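N-acetylglucosaminidase (Paenibacillus barengoltzii, PDB 6INX) hydrolyses N-acetylglucosaminide linkages as a family 18 glycoside hydrolase, probably with endo-β-N-acetylglucosaminidase activity on glycan chains. Local coordinates at residues A[195-199]-A[297-301]; A[108-114]-A[126-130]; A[4-8]-A[313-319]; A[94-99]-A[140-144]; A[264-269]-A[328-334]. The contacts are given in a common frame with arbitrary orientation. Residues are numbered along the deposited sequence.

Interaction 1 (A[195-199]-A[297-301])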
# COMPACT_ATOMS: atom_id res chain seq x y z
N THR A 195 -11.79 -2.64 -1.55
CA THR A 195 -12.35 -2.92 -0.24
C THR A 195 -11.41 -3.82 0.56
O THR A 195 -10.58 -4.57 0.02
CB THR A 195 -13.72 -3.59 -0.34
OG1 THR A 195 -13.59 -4.89 -0.92
CG2 THR A 195 -14.68 -2.76 -1.18
N GLY A 196 -11.55 -3.74 1.88
CA GLY A 196 -10.81 -4.61 2.77
C GLY A 196 -11.10 -4.22 4.20
O GLY A 196 -11.92 -3.35 4.47
N HIS A 197 -10.39 -4.87 5.11
CA HIS A 197 -10.63 -4.66 6.53
C HIS A 197 -9.83 -3.46 7.01
O HIS A 197 -8.62 -3.39 6.80
CB HIS A 197 -10.15 -5.90 7.29
CG HIS A 197 -10.83 -7.16 6.87
ND1 HIS A 197 -12.19 -7.32 6.92
CD2 HIS A 197 -10.32 -8.32 6.37
CE1 HIS A 197 -12.51 -8.53 6.48
NE2 HIS A 197 -11.39 -9.16 6.15
N HIS A 198 -10.49 -2.54 7.72
CA HIS A 198 -9.79 -1.33 8.15
C HIS A 198 -9.06 -1.50 9.48
O HIS A 198 -8.17 -0.70 9.79
CB HIS A 198 -10.72 -0.10 8.10
CG HIS A 198 -11.45 0.21 9.37
ND1 HIS A 198 -11.00 1.14 10.28
CD2 HIS A 198 -12.66 -0.20 9.82
CE1 HIS A 198 -11.87 1.25 11.27
NE2 HIS A 198 -12.89 0.44 11.02
N THR A 199 -9.40 -2.53 10.25
CA THR A 199 -8.86 -2.68 11.59
C THR A 199 -8.61 -4.17 11.89
O THR A 199 -8.84 -4.66 12.99
CB THR A 199 -9.73 -1.93 12.60
OG1 THR A 199 -9.10 -1.89 13.88
CG2 THR A 199 -11.15 -2.52 12.70
N PHE A 297 -20.11 -2.33 1.04
CA PHE A 297 -19.23 -3.13 1.88
C PHE A 297 -18.82 -2.31 3.10
O PHE A 297 -18.37 -1.17 2.95
CB PHE A 297 -17.98 -3.51 1.08
CG PHE A 297 -16.96 -4.27 1.87
CD1 PHE A 297 -16.00 -3.61 2.62
CD2 PHE A 297 -16.95 -5.65 1.85
CE1 PHE A 297 -15.06 -4.32 3.35
CE2 PHE A 297 -16.02 -6.35 2.58
CZ PHE A 297 -15.08 -5.69 3.33
N ILE A 298 -18.91 -2.92 4.29
CA ILE A 298 -18.65 -2.24 5.56
C ILE A 298 -17.69 -3.08 6.39
O ILE A 298 -17.95 -4.26 6.65
CB ILE A 298 -19.96 -2.01 6.34
CG1 ILE A 298 -20.87 -1.05 5.56
CG2 ILE A 298 -19.66 -1.49 7.74
CD1 ILE A 298 -22.29 -0.89 6.13
N SER A 299 -16.58 -2.47 6.81
CA SER A 299 -15.59 -3.12 7.66
C SER A 299 -15.66 -2.51 9.06
O SER A 299 -15.74 -1.29 9.20
CB SER A 299 -14.19 -2.83 7.10
OG SER A 299 -13.21 -3.16 8.06
N TYR A 300 -15.58 -3.35 10.09
CA TYR A 300 -15.73 -2.83 11.46
C TYR A 300 -15.07 -3.79 12.45
O TYR A 300 -14.59 -4.85 12.07
CB TYR A 300 -17.21 -2.57 11.78
CG TYR A 300 -18.08 -3.80 11.91
CD1 TYR A 300 -18.34 -4.62 10.83
CD2 TYR A 300 -18.67 -4.13 13.13
CE1 TYR A 300 -19.15 -5.74 10.94
CE2 TYR A 300 -19.49 -5.26 13.26
CZ TYR A 300 -19.72 -6.05 12.15
OH TYR A 300 -20.53 -7.17 12.27
N ASP A 301 -15.05 -3.38 13.72
CA ASP A 301 -14.65 -4.20 14.86
C ASP A 301 -15.90 -4.55 15.66
O ASP A 301 -16.83 -3.74 15.78
CB ASP A 301 -13.75 -3.38 15.81
CG ASP A 301 -12.28 -3.84 15.83
OD1 ASP A 301 -11.96 -4.97 15.39
OD2 ASP A 301 -11.43 -3.06 16.32
O HOH W 1 -13.46 -5.70 8.78
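An irregular loop can be held against the side-chain face of a strand through a serine hydroxyl, as 195-199 is against 297-301, which runs almost parallel to it. Phe297 opens the contact: Thr195 CB stands 4.0 Å from the centroid of the Phe297 ring, a CH-pi contact over its face, and Gly196 O, without a polar partner, approaches the ring edge at Phe297 CE1 (3.5 Å). Ile298 turns away to pack on Leu268 and Tyr272. At the hub, Ser299 OG accepts from His198 N at 2.8 Å and shares with His197 ND1 water 1, 2.7 Å from Ser299 OG and 2.8 Å from His197 ND1. Beyond Tyr300, Thr199 OG1 lies 3.6 Å from Asp301 OD2; Lys309 bonds to both, Thr184 also to Thr199 and Ser305 to Asp301. The remaining imidazole nitrogens are engaged too, His197 NE2 by Asp283 and those of His198 by Asp186 and Tyr237. Strand 297-299 belongs to the α+β insertion between the seventh and eighth barrel strands, so this buried polar chemistry ties a barrel loop to that insertion.

Interaction 2 (A[108-114]-A[126-130])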
# COMPACT_ATOMS: atom_id res chain seq x y z
N LEU A 108 0.87 12.88 21.86
CA LEU A 108 1.06 13.64 20.63
C LEU A 108 0.54 12.84 19.44
O LEU A 108 0.98 11.71 19.21
CB LEU A 108 2.53 13.97 20.42
CG LEU A 108 2.75 15.26 19.64
CD1 LEU A 108 2.46 16.46 20.53
CD2 LEU A 108 4.17 15.32 19.10
N ASP A 109 -0.37 13.45 18.67
CA ASP A 109 -1.00 12.78 17.54
C ASP A 109 -0.75 13.58 16.25
O ASP A 109 -1.69 14.06 15.62
CB ASP A 109 -2.51 12.67 17.82
CG ASP A 109 -3.23 11.80 16.83
OD1 ASP A 109 -2.56 11.08 16.07
OD2 ASP A 109 -4.48 11.82 16.83
N TRP A 110 0.51 13.72 15.88
CA TRP A 110 0.91 14.35 14.62
C TRP A 110 0.78 13.31 13.51
O TRP A 110 1.41 12.25 13.56
CB TRP A 110 2.37 14.80 14.78
CG TRP A 110 3.07 15.37 13.56
CD1 TRP A 110 2.56 15.57 12.30
CD2 TRP A 110 4.43 15.81 13.51
NE1 TRP A 110 3.52 16.11 11.48
CE2 TRP A 110 4.68 16.27 12.19
CE3 TRP A 110 5.45 15.88 14.45
CZ2 TRP A 110 5.91 16.78 11.80
CZ3 TRP A 110 6.67 16.40 14.06
CH2 TRP A 110 6.90 16.82 12.74
N GLU A 111 -0.07 13.59 12.52
CA GLU A 111 -0.38 12.61 11.49
C GLU A 111 0.02 13.18 10.13
O GLU A 111 -0.82 13.79 9.46
CB GLU A 111 -1.88 12.26 11.56
CG GLU A 111 -2.26 11.67 12.92
CD GLU A 111 -3.71 11.20 13.01
OE1 GLU A 111 -4.37 11.06 11.97
OE2 GLU A 111 -4.18 10.95 14.14
N TYR A 112 1.28 13.01 9.71
CA TYR A 112 2.33 12.26 10.41
C TYR A 112 3.65 12.94 10.03
O TYR A 112 3.71 13.59 8.99
CB TYR A 112 2.40 10.81 9.90
CG TYR A 112 1.07 10.09 9.75
CD1 TYR A 112 0.51 9.39 10.81
CD2 TYR A 112 0.40 10.11 8.53
CE1 TYR A 112 -0.72 8.73 10.66
CE2 TYR A 112 -0.80 9.46 8.38
CZ TYR A 112 -1.35 8.77 9.43
OH TYR A 112 -2.57 8.14 9.24
N PRO A 113 4.71 12.75 10.81
CA PRO A 113 6.01 13.33 10.43
C PRO A 113 6.41 12.90 9.02
O PRO A 113 6.38 11.71 8.69
CB PRO A 113 6.97 12.75 11.47
CG PRO A 113 6.12 12.46 12.67
CD PRO A 113 4.78 12.03 12.10
N CYS A 114 6.73 13.89 8.17
CA CYS A 114 7.14 13.76 6.77
C CYS A 114 5.98 13.70 5.78
O CYS A 114 6.22 13.70 4.57
CB CYS A 114 8.10 12.59 6.50
SG CYS A 114 9.64 12.60 7.45
N ASP A 126 11.30 16.37 9.05
CA ASP A 126 10.46 15.93 10.16
C ASP A 126 10.97 14.64 10.79
O ASP A 126 10.70 14.38 11.97
CB ASP A 126 9.02 15.68 9.69
CG ASP A 126 8.30 16.91 9.22
OD1 ASP A 126 8.73 18.06 9.49
OD2 ASP A 126 7.25 16.71 8.57
N LYS A 127 11.65 13.80 10.02
CA LYS A 127 12.11 12.53 10.56
C LYS A 127 13.06 12.74 11.73
O LYS A 127 12.88 12.15 12.81
CB LYS A 127 12.76 11.70 9.44
CG LYS A 127 13.26 10.35 9.89
CD LYS A 127 13.59 9.48 8.69
CE LYS A 127 14.23 8.17 9.12
NZ LYS A 127 14.39 7.28 7.94
N ALA A 128 14.07 13.60 11.56
CA ALA A 128 14.94 13.91 12.68
C ALA A 128 14.26 14.84 13.68
O ALA A 128 14.44 14.69 14.90
CB ALA A 128 16.24 14.53 12.16
N ASN A 129 13.44 15.78 13.19
CA ASN A 129 12.89 16.81 14.07
C ASN A 129 11.84 16.24 15.04
O ASN A 129 11.67 16.77 16.14
CB ASN A 129 12.29 17.96 13.25
CG ASN A 129 13.34 18.78 12.55
OD1 ASN A 129 14.52 18.69 12.87
ND2 ASN A 129 12.93 19.57 11.58
N PHE A 130 11.14 15.18 14.64
CA PHE A 130 10.17 14.53 15.53
C PHE A 130 10.86 13.98 16.77
O PHE A 130 10.36 14.13 17.89
CB PHE A 130 9.45 13.43 14.74
CG PHE A 130 8.34 12.71 15.47
CD1 PHE A 130 7.29 13.40 16.08
CD2 PHE A 130 8.31 11.31 15.47
CE1 PHE A 130 6.25 12.72 16.69
CE2 PHE A 130 7.27 10.62 16.09
CZ PHE A 130 6.24 11.32 16.70
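The loop leaving strand 105-109 packs on the first turn of helix 126-148, where 108-114 meets 126-130. Leu108, on the strand, meets the ring edge of Phe130 (CD2 to CE1, 4.1 Å). Asp109 and Glu111 face elsewhere; with Trp110 between them they match the end of the DxxDxDxE signature of family 18, whose glutamate is the general acid in relatives. Trp110 packs on the helix, its CE3 3.5 Å from Phe130 CD1, while Phe77 stacks on the indole. A cis peptide precedes Tyr112. Pro113 then lays CG over the face of Phe130, 3.6 Å from the ring centroid, a CH-pi contact. At Cys114 the loop gains its one hydrogen bond to the helix, N to Asp126 OD2 at 2.9 Å; Asp126 is further bound by Ser78 and Ser123, and Cys114 SG lies 3.5 Å from Lys127 N. Apolar packing on Phe130 and one carboxylate bond thus join the segment carrying Asp109 and Glu111 to the helix start, while those two acids point away from it.

Interaction 3 (A[4-8]-A[313-319])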
# COMPACT_ATOMS: atom_id res chain seq x y z
N ASN A 4 -1.43 -6.67 34.50
CA ASN A 4 -2.20 -5.48 34.14
C ASN A 4 -1.89 -5.05 32.71
O ASN A 4 -0.76 -5.15 32.25
CB ASN A 4 -1.92 -4.33 35.10
CG ASN A 4 -1.98 -4.76 36.55
OD1 ASN A 4 -3.05 -4.79 37.16
ND2 ASN A 4 -0.82 -5.11 37.11
N TYR A 5 -2.91 -4.56 32.02
CA TYR A 5 -2.77 -4.11 30.65
C TYR A 5 -3.36 -2.71 30.52
O TYR A 5 -4.22 -2.30 31.31
CB TYR A 5 -3.48 -5.06 29.68
CG TYR A 5 -2.89 -6.45 29.65
CD1 TYR A 5 -1.77 -6.74 28.88
CD2 TYR A 5 -3.45 -7.48 30.40
CE1 TYR A 5 -1.23 -8.01 28.84
CE2 TYR A 5 -2.91 -8.76 30.38
CZ TYR A 5 -1.80 -9.01 29.60
OH TYR A 5 -1.26 -10.28 29.57
N VAL A 6 -2.88 -1.98 29.52
CA VAL A 6 -3.45 -0.68 29.18
C VAL A 6 -4.81 -0.90 28.54
O VAL A 6 -4.96 -1.70 27.62
CB VAL A 6 -2.52 0.08 28.22
CG1 VAL A 6 -3.22 1.30 27.64
CG2 VAL A 6 -1.23 0.48 28.91
N VAL A 7 -5.82 -0.20 29.06
CA VAL A 7 -7.13 -0.08 28.42
C VAL A 7 -7.36 1.42 28.25
O VAL A 7 -7.78 2.11 29.19
CB VAL A 7 -8.25 -0.74 29.22
CG1 VAL A 7 -9.59 -0.58 28.51
CG2 VAL A 7 -7.94 -2.22 29.46
N ALA A 8 -7.05 1.95 27.07
CA ALA A 8 -6.99 3.39 26.85
C ALA A 8 -8.08 3.81 25.88
O ALA A 8 -8.19 3.25 24.78
CB ALA A 8 -5.61 3.80 26.33
N VAL A 313 -2.77 -9.61 22.35
CA VAL A 313 -1.98 -8.78 23.25
C VAL A 313 -1.37 -9.62 24.36
O VAL A 313 -0.19 -9.48 24.69
CB VAL A 313 -2.86 -7.64 23.81
CG1 VAL A 313 -2.27 -7.05 25.08
CG2 VAL A 313 -3.05 -6.55 22.76
N LYS A 314 -2.16 -10.54 24.93
CA LYS A 314 -1.66 -11.38 26.01
C LYS A 314 -0.60 -12.35 25.51
O LYS A 314 0.46 -12.50 26.13
CB LYS A 314 -2.82 -12.14 26.66
CG LYS A 314 -3.82 -11.25 27.38
CD LYS A 314 -5.01 -12.07 27.85
CE LYS A 314 -5.79 -11.35 28.92
NZ LYS A 314 -7.03 -12.10 29.27
N ALA A 315 -0.86 -13.01 24.38
CA ALA A 315 0.08 -14.02 23.88
C ALA A 315 1.39 -13.39 23.46
O ALA A 315 2.47 -13.97 23.68
CB ALA A 315 -0.55 -14.78 22.72
N GLN A 316 1.34 -12.20 22.86
CA GLN A 316 2.52 -11.52 22.35
C GLN A 316 3.16 -10.60 23.38
O GLN A 316 4.21 -10.02 23.10
CB GLN A 316 2.18 -10.73 21.08
CG GLN A 316 1.61 -11.59 19.95
CD GLN A 316 2.53 -12.74 19.57
OE1 GLN A 316 2.08 -13.87 19.35
NE2 GLN A 316 3.82 -12.46 19.49
N GLU A 317 2.53 -10.46 24.55
CA GLU A 317 3.08 -9.68 25.66
C GLU A 317 3.22 -8.21 25.30
O GLU A 317 4.24 -7.56 25.58
CB GLU A 317 4.38 -10.29 26.19
CG GLU A 317 4.19 -11.76 26.58
CD GLU A 317 5.33 -12.33 27.40
OE1 GLU A 317 6.40 -11.67 27.50
OE2 GLU A 317 5.16 -13.43 27.96
N LEU A 318 2.18 -7.67 24.67
CA LEU A 318 2.12 -6.25 24.36
C LEU A 318 1.59 -5.48 25.57
O LEU A 318 1.21 -6.06 26.59
CB LEU A 318 1.27 -6.02 23.11
CG LEU A 318 1.67 -6.86 21.90
CD1 LEU A 318 0.80 -6.50 20.70
CD2 LEU A 318 3.14 -6.67 21.58
N ALA A 319 1.53 -4.15 25.44
CA ALA A 319 1.14 -3.31 26.57
C ALA A 319 -0.37 -3.30 26.79
O ALA A 319 -0.83 -3.21 27.94
CB ALA A 319 1.65 -1.88 26.39
O HOH W 2 1.12 -10.84 28.38
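Tyr5 lies along the end of helix 303-316 and the turn that follows it: its CD1 is 3.8 Å from Val313 CG1 and its OH 3.5 Å from Lys314 CG, while Leu318 O and Ala319 O sit near the ring plane at its edge. The phenol oxygen also reaches the helix through water 2, which is 2.7 Å from Tyr5 OH and donates to Lys314 O at 2.9 Å; the ammonium of Lys314 goes elsewhere, to Gly341. Reversal of the chain here follows a textbook recipe. Glu317 takes a positive phi, Leu318 N bonds back to Val313 O at 3.0 Å and Glu317 N, weakly, to Lys314 O at 3.3 Å, a Schellman motif that ends the helix and delivers the chain to strand 320-324. That strand is the eighth of the TIM barrel and pairs in parallel with the first, 6-12, so the contact belongs to the seam where the barrel closes. Val6 N donates to Ala319 O at 2.9 Å and nearly straight, beginning the ladder that Val6 and Ala8 continue with Val321, and Val6 CG2 approaches Ala319 CB at 4.5 Å.

Interaction 4 (A[94-99]-A[140-144])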
# COMPACT_ATOMS: atom_id res chain seq x y z
N ALA A 94 3.18 22.06 26.88
CA ALA A 94 2.78 20.80 27.51
C ALA A 94 2.82 20.94 29.02
O ALA A 94 1.91 20.46 29.72
CB ALA A 94 3.70 19.68 27.05
N VAL A 95 3.86 21.60 29.53
CA VAL A 95 3.96 21.85 30.96
C VAL A 95 2.81 22.74 31.42
O VAL A 95 2.24 22.53 32.50
CB VAL A 95 5.33 22.45 31.30
CG1 VAL A 95 5.33 23.02 32.73
CG2 VAL A 95 6.43 21.39 31.16
N ARG A 96 2.46 23.75 30.61
CA ARG A 96 1.31 24.59 30.94
C ARG A 96 0.04 23.77 31.07
O ARG A 96 -0.73 23.94 32.02
CB ARG A 96 1.15 25.69 29.88
CG ARG A 96 0.03 26.65 30.19
CD ARG A 96 -0.12 27.73 29.13
NE ARG A 96 -1.03 28.77 29.58
CZ ARG A 96 -1.24 29.91 28.93
NH1 ARG A 96 -0.60 30.16 27.80
NH2 ARG A 96 -2.09 30.81 29.42
N ALA A 97 -0.18 22.83 30.14
CA ALA A 97 -1.39 22.02 30.18
C ALA A 97 -1.49 21.22 31.48
O ALA A 97 -2.54 21.20 32.13
CB ALA A 97 -1.43 21.09 28.96
N VAL A 98 -0.39 20.58 31.89
CA VAL A 98 -0.44 19.72 33.08
C VAL A 98 -0.42 20.49 34.39
O VAL A 98 -0.66 19.89 35.45
CB VAL A 98 0.63 18.61 33.08
CG1 VAL A 98 0.59 17.82 31.79
CG2 VAL A 98 2.03 19.18 33.35
N THR A 99 -0.11 21.79 34.36
CA THR A 99 -0.19 22.59 35.58
C THR A 99 -1.48 23.40 35.68
O THR A 99 -1.91 23.72 36.79
CB THR A 99 1.02 23.52 35.71
OG1 THR A 99 1.14 24.36 34.56
CG2 THR A 99 2.29 22.72 35.90
N ALA A 140 11.01 18.59 29.43
CA ALA A 140 10.25 19.61 30.15
C ALA A 140 9.23 18.98 31.08
O ALA A 140 9.06 19.44 32.22
CB ALA A 140 9.54 20.53 29.15
N LEU A 141 8.56 17.92 30.63
CA LEU A 141 7.58 17.25 31.47
C LEU A 141 8.25 16.58 32.66
O LEU A 141 7.69 16.58 33.77
CB LEU A 141 6.77 16.25 30.64
CG LEU A 141 5.74 16.91 29.73
CD1 LEU A 141 5.23 15.92 28.70
CD2 LEU A 141 4.61 17.50 30.54
N ASP A 142 9.45 16.02 32.47
CA ASP A 142 10.18 15.43 33.59
C ASP A 142 10.60 16.49 34.60
O ASP A 142 10.51 16.27 35.81
CB ASP A 142 11.39 14.66 33.07
CG ASP A 142 11.03 13.28 32.54
OD1 ASP A 142 9.84 12.88 32.62
OD2 ASP A 142 11.95 12.60 32.05
N ARG A 143 11.03 17.66 34.12
CA ARG A 143 11.36 18.73 35.05
C ARG A 143 10.14 19.15 35.86
O ARG A 143 10.25 19.42 37.07
CB ARG A 143 11.95 19.92 34.29
CG ARG A 143 13.40 19.71 33.89
CD ARG A 143 14.33 19.82 35.09
NE ARG A 143 14.23 21.13 35.71
CZ ARG A 143 13.76 21.36 36.93
NH1 ARG A 143 13.33 20.35 37.70
NH2 ARG A 143 13.71 22.61 37.38
N GLN A 144 8.97 19.21 35.23
CA GLN A 144 7.77 19.56 35.99
C GLN A 144 7.39 18.44 36.95
O GLN A 144 6.94 18.70 38.07
CB GLN A 144 6.62 19.91 35.05
CG GLN A 144 5.39 20.49 35.75
CD GLN A 144 5.70 21.77 36.49
OE1 GLN A 144 6.45 22.62 36.00
NE2 GLN A 144 5.13 21.92 37.68
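This is a helix-helix contact on the outer layer of the TIM barrel, between neighbouring helices 84-100 and 126-148, packed by valine, alanine and leucine side chains, with Gln144 at one end. The short segments run in broadly the same direction, crossing at -35° with axes 9.6 Å apart at their closest, a separation typical of packed helices. Val95 is the centre of one side. Its CG2 lies 3.8 Å from Ala140 CB and 3.4 Å from Ala140 O, and 4.3 Å from Leu141 CD2, while its CG1 is 3.5 Å from Gln144 OE1. Leu141 answers from the other helix: the CD2 methyl meets Ala94 CB and Val98 CG2, each at 4.2 Å. Toward the C-terminal ends the interface turns more polar in composition, with Thr99 CG2 3.4 Å from Gln144 NE2, yet no hydrogen bond crosses it. Gln144 instead spends its amide within its own helix, on Arg147 and Asp148. The hydroxyl of Thr99 lies within reach of the carbonyls of Val95 and Arg96. Between these helices in sequence comes strand 105-109, so successive β-α-β crossovers bring them side by side; near the C-terminal ends of both segments, Tyr152, in the loop leading to strand 153-159, touches both Val98 and Gln144.

Interaction 5 (A[264-269]-A[328-334])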
# COMPACT_ATOMS: atom_id res chain seq x y z
N ASP A 264 -21.07 4.46 12.76
CA ASP A 264 -20.43 4.05 14.00
C ASP A 264 -21.07 2.77 14.52
O ASP A 264 -22.07 2.28 13.99
CB ASP A 264 -20.41 5.17 15.04
CG ASP A 264 -21.80 5.59 15.51
OD1 ASP A 264 -22.79 4.88 15.29
OD2 ASP A 264 -21.88 6.68 16.14
N PHE A 265 -20.47 2.20 15.57
CA PHE A 265 -20.98 0.92 16.05
C PHE A 265 -22.43 1.03 16.53
O PHE A 265 -23.21 0.09 16.35
CB PHE A 265 -20.08 0.30 17.12
CG PHE A 265 -20.47 -1.11 17.45
CD1 PHE A 265 -20.11 -2.15 16.61
CD2 PHE A 265 -21.23 -1.39 18.57
CE1 PHE A 265 -20.47 -3.45 16.89
CE2 PHE A 265 -21.60 -2.70 18.86
CZ PHE A 265 -21.22 -3.73 18.02
N THR A 266 -22.80 2.14 17.17
CA THR A 266 -24.20 2.36 17.54
C THR A 266 -25.12 2.14 16.34
O THR A 266 -26.10 1.39 16.42
CB THR A 266 -24.39 3.79 18.05
OG1 THR A 266 -23.44 4.05 19.09
CG2 THR A 266 -25.82 3.98 18.58
N GLU A 267 -24.80 2.80 15.22
CA GLU A 267 -25.64 2.73 14.03
C GLU A 267 -25.54 1.37 13.35
O GLU A 267 -26.53 0.88 12.80
CB GLU A 267 -25.23 3.83 13.06
CG GLU A 267 -25.81 5.18 13.42
CD GLU A 267 -27.27 5.10 13.76
OE1 GLU A 267 -27.63 5.28 14.95
OE2 GLU A 267 -28.07 4.82 12.84
N LEU A 268 -24.36 0.74 13.37
CA LEU A 268 -24.23 -0.60 12.82
C LEU A 268 -25.13 -1.59 13.56
O LEU A 268 -25.83 -2.40 12.94
CB LEU A 268 -22.78 -1.07 12.91
CG LEU A 268 -21.76 -0.40 11.98
CD1 LEU A 268 -20.37 -0.84 12.39
CD2 LEU A 268 -22.05 -0.75 10.53
N ALA A 269 -25.10 -1.54 14.89
CA ALA A 269 -25.94 -2.43 15.68
C ALA A 269 -27.42 -2.15 15.41
O ALA A 269 -28.22 -3.09 15.33
CB ALA A 269 -25.62 -2.26 17.17
N CYS A 328 -18.67 6.60 20.03
CA CYS A 328 -19.08 5.87 18.84
C CYS A 328 -19.87 4.61 19.15
O CYS A 328 -20.41 3.99 18.22
CB CYS A 328 -17.86 5.48 18.01
SG CYS A 328 -16.92 6.87 17.40
N ASP A 329 -19.92 4.18 20.41
CA ASP A 329 -20.64 2.97 20.79
C ASP A 329 -21.49 3.25 22.02
O ASP A 329 -21.03 3.05 23.15
CB ASP A 329 -19.71 1.80 21.04
CG ASP A 329 -20.46 0.58 21.53
OD1 ASP A 329 -21.66 0.49 21.21
OD2 ASP A 329 -19.88 -0.26 22.25
N ARG A 330 -22.73 3.67 21.79
CA ARG A 330 -23.67 3.88 22.89
C ARG A 330 -24.28 2.59 23.41
O ARG A 330 -25.02 2.64 24.40
CB ARG A 330 -24.75 4.88 22.46
CG ARG A 330 -24.20 6.17 21.88
CD ARG A 330 -25.29 7.22 21.71
NE ARG A 330 -25.22 8.25 22.75
CZ ARG A 330 -26.27 8.87 23.26
NH1 ARG A 330 -27.50 8.58 22.83
NH2 ARG A 330 -26.11 9.79 24.20
N THR A 331 -24.02 1.44 22.77
CA THR A 331 -24.43 0.17 23.35
C THR A 331 -23.54 -0.26 24.51
O THR A 331 -23.93 -1.16 25.25
CB THR A 331 -24.42 -0.95 22.30
OG1 THR A 331 -23.07 -1.42 22.12
CG2 THR A 331 -24.99 -0.47 20.97
N HIS A 332 -22.37 0.36 24.67
CA HIS A 332 -21.39 0.09 25.73
C HIS A 332 -20.76 -1.30 25.63
O HIS A 332 -19.92 -1.64 26.47
CB HIS A 332 -21.96 0.32 27.14
CG HIS A 332 -22.83 1.54 27.24
ND1 HIS A 332 -22.32 2.82 27.18
CD2 HIS A 332 -24.17 1.67 27.39
CE1 HIS A 332 -23.31 3.69 27.29
NE2 HIS A 332 -24.44 3.01 27.42
N ARG A 333 -21.10 -2.08 24.60
CA ARG A 333 -20.65 -3.47 24.53
C ARG A 333 -19.17 -3.57 24.17
O ARG A 333 -18.49 -4.49 24.64
CB ARG A 333 -21.51 -4.26 23.55
CG ARG A 333 -23.01 -4.09 23.80
CD ARG A 333 -23.84 -5.27 23.31
NE ARG A 333 -23.85 -5.39 21.85
CZ ARG A 333 -24.81 -4.94 21.06
NH1 ARG A 333 -25.87 -4.31 21.56
NH2 ARG A 333 -24.71 -5.10 19.75
N LEU A 334 -18.65 -2.64 23.36
CA LEU A 334 -17.28 -2.80 22.88
C LEU A 334 -16.27 -2.50 23.97
O LEU A 334 -15.27 -3.21 24.11
CB LEU A 334 -17.06 -1.94 21.63
CG LEU A 334 -17.90 -2.28 20.40
CD1 LEU A 334 -17.41 -1.50 19.18
CD2 LEU A 334 -17.88 -3.78 20.13
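Helix starts leave amides that need acceptors; the first here draws on Cys328 O, the second is served by Asp329 and Thr331. On 264-269, Asp264 is the N-cap: its OD1 accepts from Glu267 N at 2.9 Å. Thr266 N is taken by Cys328 O at 3.2 Å, and Thr266 OG1 accepts from Arg330 N at 2.8 Å, nearly straight. Within 328-334, Asp329 OD1 receives Thr331 N (3.0 Å) and Thr331 OG1 (2.5 Å), and Asp329 OD2 receives Leu334 N (2.9 Å); Thr331 OG1 in turn accepts Arg333 N at 3.2 Å. Arg333 pairs with Glu303 outside. Phe265 fills the space between, with Leu334 CD1 3.8 Å from its ring centroid in a CH-pi contact over the face and Asp329 OD1 near the edge, 3.3 Å from Phe265 CD2. An Asx turn (329-331) and an ST turn (331-333), overlapping a type I turn (329-332), here lead into the final helix 333-341, docked on helix 265-272, their side-chain acceptors serving its first amides as helix capping does.

All five contacts belong to one TIM barrel with an insertion. Interaction 3 closes the barrel, pairing its first strand with the approach to its last, and its loop contains interactions 1, 2 and 4. Interactions 2 and 4 share helix 126-148, with centres 20 Å apart: one packs the segment that follows strand 105-109 and carries Glu111, the probable general acid by family signature, the other the outer helices. On the insertion, interactions 1 and 5 touch, Tyr300 CB lying 3.6 Å from Leu268 CD1, with centres 15 Å apart. Interaction 1 comes within about 10 Å of interaction 2 (nearest atoms), whereas interaction 4 lies on the opposite side of the chain's centre, their centres 39 Å apart.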